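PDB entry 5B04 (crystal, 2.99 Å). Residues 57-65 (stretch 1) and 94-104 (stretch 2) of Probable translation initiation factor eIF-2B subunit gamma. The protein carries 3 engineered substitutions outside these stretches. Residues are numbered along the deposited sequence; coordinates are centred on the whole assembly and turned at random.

Stretch 1 (57-65) SDALPKALL
Stretch 2 94-104: EEAEAHINAWL

Stretch 1 is loop that enters a short 3-10 segment (62-64), held by Leu64 N to Pro61 O at 3.1 Å. Stretch 2 makes a type II turn, Glu94 to Glu97 (Glu97 N to Glu94 O, 2.9 Å), then a helix from Glu97, with Ala96 (phi/psi 60/34) as N-cap. The register runs in the same order along both stretches: CA of Asp58 lies 5.6 Å from CA of Ala96, and CA of Leu64 7.1 Å from CA of Ile100. No hydrogen bond crosses the interface (407 Å² buried, both sides summed), so packing carries the contact.

Leu64 (phi/psi -106/3) has the most area covered by the other stretch, 77 Å². With chi1 -81° (m) and chi2 178° (t), its CD2 sits 3.7 Å from Trp103 CG and 4.0 Å from the centroid of the five-membered ring, over the face, a CH-pi contact; Trp103 has chi1 175° and chi2 75°. Leu64 CD1 lies 3.7 Å from His99 O.

His99 (58 Å²; chi1 -83°, chi2 109°) receives Ala59 CA over its ring face, 4.2 Å from the centroid. Its ND1 is 3.0 Å from Asp58 O, but the angle is too poor for a hydrogen bond. The same O of Asp58 (57 Å²; phi/psi -88/-14, chi1 -39° (m), chi2 -82°) is 3.3 Å from Ala96 CB.

Pro61 (psi 161°, C-gamma endo), whose CA-to-CB bond points toward stretch 2, places CB 3.7 Å from Ala96 CB and CG 4.3 Å from Ile100 CG1, so its apolar ring packs on both.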

ATOM      1  N   SER E  57      51.398  45.438 -51.212  1.00 93.81           N
ATOM      2  CA  SER E  57      50.652  46.341 -52.080  1.00 95.92           C
ATOM      3  C   SER E  57      49.489  47.031 -51.377  1.00106.68           C
ATOM      4  O   SER E  57      48.947  46.522 -50.395  1.00123.45           O
ATOM      5  CB  SER E  57      50.129  45.578 -53.297  1.00109.41           C
ATOM      6  OG  SER E  57      49.200  46.358 -54.027  1.00108.45           O
ATOM      7  N   ASP E  58      49.112  48.194 -51.898  1.00101.22           N
ATOM      8  CA  ASP E  58      47.968  48.937 -51.385  1.00118.52           C
ATOM      9  C   ASP E  58      46.694  48.475 -52.081  1.00111.87           C
ATOM     10  O   ASP E  58      45.586  48.784 -51.643  1.00102.30           O
ATOM     11  CB  ASP E  58      48.170  50.440 -51.585  1.00122.48           C
ATOM     12  CG  ASP E  58      49.598  50.875 -51.323  1.00128.83           C
ATOM     13  OD1 ASP E  58      49.955  51.075 -50.143  1.00134.73           O
ATOM     14  OD2 ASP E  58      50.364  51.017 -52.300  1.00122.58           O
ATOM     15  N   ALA E  59      46.864  47.737 -53.172  1.00105.60           N
ATOM     16  CA  ALA E  59      45.738  47.161 -53.893  1.00107.16           C
ATOM     17  C   ALA E  59      45.214  45.940 -53.149  1.00114.11           C
ATOM     18  O   ALA E  59      44.013  45.669 -53.140  1.00112.57           O
ATOM     19  CB  ALA E  59      46.142  46.791 -55.312  1.00117.80           C
ATOM     20  N   LEU E  60      46.129  45.207 -52.523  1.00107.76           N
ATOM     21  CA  LEU E  60      45.767  44.044 -51.725  1.00 97.06           C
ATOM     22  C   LEU E  60      46.137  44.227 -50.259  1.00100.37           C
ATOM     23  O   LEU E  60      47.275  43.975 -49.866  1.00100.07           O
ATOM     24  CB  LEU E  60      46.441  42.782 -52.268  1.00 85.22           C
ATOM     25  CG  LEU E  60      45.615  41.906 -53.211  1.00 91.17           C
ATOM     26  CD1 LEU E  60      46.352  40.611 -53.504  1.00104.27           C
ATOM     27  CD2 LEU E  60      44.244  41.624 -52.618  1.00 87.65           C
ATOM     28  N   PRO E  61      45.171  44.674 -49.445  1.00 96.94           N
ATOM     29  CA  PRO E  61      45.373  44.704 -47.995  1.00 89.88           C
ATOM     30  C   PRO E  61      45.319  43.291 -47.427  1.00 87.45           C
ATOM     31  O   PRO E  61      44.800  42.395 -48.095  1.00 86.77           O
ATOM     32  CB  PRO E  61      44.204  45.554 -47.494  1.00 94.69           C
ATOM     33  CG  PRO E  61      43.138  45.342 -48.513  1.00 86.68           C
ATOM     34  CD  PRO E  61      43.848  45.195 -49.831  1.00 87.00           C
ATOM     35  N   LYS E  62      45.847  43.097 -46.223  1.00 85.41           N
ATOM     36  CA  LYS E  62      45.879  41.778 -45.599  1.00 84.30           C
ATOM     37  C   LYS E  62      44.488  41.160 -45.494  1.00 74.73           C
ATOM     38  O   LYS E  62      44.311  39.962 -45.715  1.00 72.53           O
ATOM     39  CB  LYS E  62      46.513  41.864 -44.209  1.00 88.58           C
ATOM     40  CG  LYS E  62      46.524  40.547 -43.448  1.00 76.39           C
ATOM     41  CD  LYS E  62      47.048  40.733 -42.034  1.00 86.70           C
ATOM     42  CE  LYS E  62      47.140  39.407 -41.298  1.00 87.81           C
ATOM     43  NZ  LYS E  62      47.778  39.561 -39.960  1.00 98.08           N
ATOM     44  N   ALA E  63      43.503  41.992 -45.175  1.00 77.36           N
ATOM     45  CA  ALA E  63      42.147  41.525 -44.910  1.00 78.66           C
ATOM     46  C   ALA E  63      41.433  40.995 -46.152  1.00 78.22           C
ATOM     47  O   ALA E  63      40.423  40.301 -46.037  1.00 74.53           O
ATOM     48  CB  ALA E  63      41.331  42.644 -44.287  1.00 81.61           C
ATOM     49  N   LEU E  64      41.950  41.318 -47.333  1.00 88.20           N
ATOM     50  CA  LEU E  64      41.274  40.940 -48.572  1.00 85.25           C
ATOM     51  C   LEU E  64      41.961  39.796 -49.312  1.00 79.10           C
ATOM     52  O   LEU E  64      41.529  39.414 -50.401  1.00 65.82           O
ATOM     53  CB  LEU E  64      41.150  42.151 -49.497  1.00 96.26           C
ATOM     54  CG  LEU E  64      39.995  43.104 -49.181  1.00 90.85           C
ATOM     55  CD1 LEU E  64      40.003  44.296 -50.123  1.00 91.58           C
ATOM     56  CD2 LEU E  64      38.665  42.368 -49.254  1.00 83.59           C
ATOM     57  N   LEU E  65      43.025  39.253 -48.728  1.00 83.83           N
ATOM     58  CA  LEU E  65      43.685  38.083 -49.300  1.00 70.47           C
ATOM     59  C   LEU E  65      42.721  36.906 -49.334  1.00 76.17           C
ATOM     60  O   LEU E  65      42.204  36.496 -48.297  1.00 82.60           O
ATOM     61  CB  LEU E  65      44.930  37.707 -48.501  1.00 69.32           C
ATOM     62  CG  LEU E  65      46.077  38.709 -48.412  1.00 74.50           C
ATOM     63  CD1 LEU E  65      47.077  38.220 -47.383  1.00 73.68           C
ATOM     64  CD2 LEU E  65      46.742  38.894 -49.766  1.00 66.64           C
ATOM     65  N   GLU E  94      44.484  53.139 -43.011  1.00120.00           N
ATOM     66  CA  GLU E  94      43.959  54.051 -44.024  1.00117.46           C
ATOM     67  C   GLU E  94      44.345  53.582 -45.418  1.00109.68           C
ATOM     68  O   GLU E  94      43.577  53.723 -46.370  1.00104.19           O
ATOM     69  CB  GLU E  94      44.477  55.468 -43.813  1.00111.99           C
ATOM     70  CG  GLU E  94      44.987  55.766 -42.426  1.00125.87           C
ATOM     71  CD  GLU E  94      44.973  57.247 -42.144  1.00130.69           C
ATOM     72  OE1 GLU E  94      44.192  57.970 -42.798  1.00124.95           O
ATOM     73  OE2 GLU E  94      45.788  57.701 -41.318  1.00138.93           O
ATOM     74  N   GLU E  95      45.554  53.044 -45.529  1.00112.25           N
ATOM     75  CA  GLU E  95      45.993  52.408 -46.759  1.00 99.05           C
ATOM     76  C   GLU E  95      45.044  51.259 -47.060  1.00108.42           C
ATOM     77  O   GLU E  95      44.895  50.343 -46.250  1.00124.10           O
ATOM     78  CB  GLU E  95      47.437  51.913 -46.640  1.00 90.09           C
ATOM     79  CG  GLU E  95      48.460  53.002 -46.322  1.00109.66           C
ATOM     80  CD  GLU E  95      48.469  53.410 -44.857  1.00114.34           C
ATOM     81  OE1 GLU E  95      49.337  54.224 -44.472  1.00124.32           O
ATOM     82  OE2 GLU E  95      47.615  52.920 -44.089  1.00112.37           O
ATOM     83  N   ALA E  96      44.388  51.337 -48.215  1.00 97.78           N
ATOM     84  CA  ALA E  96      43.363  50.377 -48.616  1.00115.10           C
ATOM     85  C   ALA E  96      42.197  50.339 -47.627  1.00112.97           C
ATOM     86  O   ALA E  96      41.607  49.284 -47.392  1.00 85.80           O
ATOM     87  CB  ALA E  96      43.966  48.985 -48.786  1.00110.68           C
ATOM     88  N   GLU E  97      41.873  51.491 -47.046  1.00113.24           N
ATOM     89  CA  GLU E  97      40.649  51.624 -46.263  1.00 94.77           C
ATOM     90  C   GLU E  97      39.463  51.636 -47.214  1.00 93.29           C
ATOM     91  O   GLU E  97      38.424  51.032 -46.945  1.00 86.80           O
ATOM     92  CB  GLU E  97      40.661  52.899 -45.415  1.00100.03           C
ATOM     93  CG  GLU E  97      39.316  53.223 -44.776  1.00113.24           C
ATOM     94  CD  GLU E  97      39.273  54.607 -44.155  1.00114.79           C
ATOM     95  OE1 GLU E  97      40.267  55.351 -44.283  1.00121.90           O
ATOM     96  OE2 GLU E  97      38.240  54.951 -43.542  1.00100.91           O
ATOM     97  N   ALA E  98      39.637  52.329 -48.334  1.00101.07           N
ATOM     98  CA  ALA E  98      38.605  52.416 -49.357  1.00104.60           C
ATOM     99  C   ALA E  98      38.493  51.107 -50.131  1.00 96.60           C
ATOM    100  O   ALA E  98      37.452  50.814 -50.715  1.00 83.89           O
ATOM    101  CB  ALA E  98      38.892  53.571 -50.303  1.00 94.61           C
ATOM    102  N   HIS E  99      39.571  50.327 -50.136  1.00100.58           N
ATOM    103  CA  HIS E  99      39.562  49.021 -50.784  1.00104.52           C
ATOM    104  C   HIS E  99      38.692  48.042 -50.006  1.00103.92           C
ATOM    105  O   HIS E  99      37.900  47.301 -50.590  1.00 91.93           O
ATOM    106  CB  HIS E  99      40.981  48.469 -50.922  1.00 89.97           C
ATOM    107  CG  HIS E  99      41.715  48.989 -52.119  1.00 97.67           C
ATOM    108  ND1 HIS E  99      42.769  49.872 -52.022  1.00100.44           N
ATOM    109  CD2 HIS E  99      41.545  48.750 -53.441  1.00101.26           C
ATOM    110  CE1 HIS E  99      43.217  50.153 -53.232  1.00118.91           C
ATOM    111  NE2 HIS E  99      42.491  49.486 -54.111  1.00126.38           N
ATOM    112  N   ILE E 100      38.850  48.043 -48.686  1.00 99.07           N
ATOM    113  CA  ILE E 100      38.005  47.238 -47.814  1.00 85.37           C
ATOM    114  C   ILE E 100      36.552  47.678 -47.962  1.00 92.67           C
ATOM    115  O   ILE E 100      35.651  46.848 -48.087  1.00 90.40           O
ATOM    116  CB  ILE E 100      38.437  47.353 -46.341  1.00 83.04           C
ATOM    117  CG1 ILE E 100      39.853  46.805 -46.158  1.00 76.80           C
ATOM    118  CG2 ILE E 100      37.465  46.610 -45.444  1.00 74.20           C
ATOM    119  CD1 ILE E 100      40.347  46.857 -44.731  1.00 59.48           C
ATOM    120  N   ASN E 101      36.341  48.990 -47.962  1.00 96.22           N
ATOM    121  CA  ASN E 101      35.017  49.562 -48.184  1.00 88.21           C
ATOM    122  C   ASN E 101      34.446  49.171 -49.542  1.00 88.03           C
ATOM    123  O   ASN E 101      33.247  48.919 -49.671  1.00 74.97           O
ATOM    124  CB  ASN E 101      35.070  51.087 -48.066  1.00 81.31           C
ATOM    125  CG  ASN E 101      34.893  51.570 -46.641  1.00 90.08           C
ATOM    126  OD1 ASN E 101      35.826  52.089 -46.028  1.00100.34           O
ATOM    127  ND2 ASN E 101      33.687  51.410 -46.110  1.00 85.88           N
ATOM    128  N   ALA E 102      35.310  49.121 -50.551  1.00 88.37           N
ATOM    129  CA  ALA E 102      34.893  48.786 -51.908  1.00 90.91           C
ATOM    130  C   ALA E 102      34.373  47.357 -51.997  1.00102.68           C
ATOM    131  O   ALA E 102      33.407  47.083 -52.708  1.00 95.40           O
ATOM    132  CB  ALA E 102      36.043  48.989 -52.884  1.00101.69           C
ATOM    133  N   TRP E 103      35.019  46.446 -51.276  1.00 95.17           N
ATOM    134  CA  TRP E 103      34.591  45.053 -51.273  1.00 93.06           C
ATOM    135  C   TRP E 103      33.292  44.888 -50.492  1.00 93.06           C
ATOM    136  O   TRP E 103      32.480  44.015 -50.797  1.00 89.90           O
ATOM    137  CB  TRP E 103      35.676  44.149 -50.689  1.00 91.71           C
ATOM    138  CG  TRP E 103      35.234  42.727 -50.560  1.00 91.08           C
ATOM    139  CD1 TRP E 103      35.104  41.814 -51.566  1.00 83.29           C
ATOM    140  CD2 TRP E 103      34.852  42.052 -49.355  1.00 90.56           C
ATOM    141  NE1 TRP E 103      34.667  40.613 -51.062  1.00 76.37           N
ATOM    142  CE2 TRP E 103      34.505  40.733 -49.707  1.00 90.66           C
ATOM    143  CE3 TRP E 103      34.772  42.436 -48.013  1.00 86.56           C
ATOM    144  CZ2 TRP E 103      34.086  39.795 -48.766  1.00 90.87           C
ATOM    145  CZ3 TRP E 103      34.355  41.503 -47.081  1.00 80.09           C
ATOM    146  CH2 TRP E 103      34.017  40.199 -47.461  1.00 83.99           C
ATOM    147  N   LEU E 104      33.101  45.732 -49.483  1.00 91.72           N
ATOM    148  CA  LEU E 104      31.866  45.725 -48.711  1.00 88.05           C
ATOM    149  C   LEU E 104      30.714  46.267 -49.550  1.00 89.57           C
ATOM    150  O   LEU E 104      29.561  45.873 -49.369  1.00 82.30           O
ATOM    151  CB  LEU E 104      32.026  46.546 -47.431  1.00 80.88           C
ATOM    152  CG  LEU E 104      32.994  45.973 -46.396  1.00 80.98           C
ATOM    153  CD1 LEU E 104      33.153  46.928 -45.231  1.00 68.09           C
ATOM    154  CD2 LEU E 104      32.520  44.612 -45.914  1.00 88.57           C
TER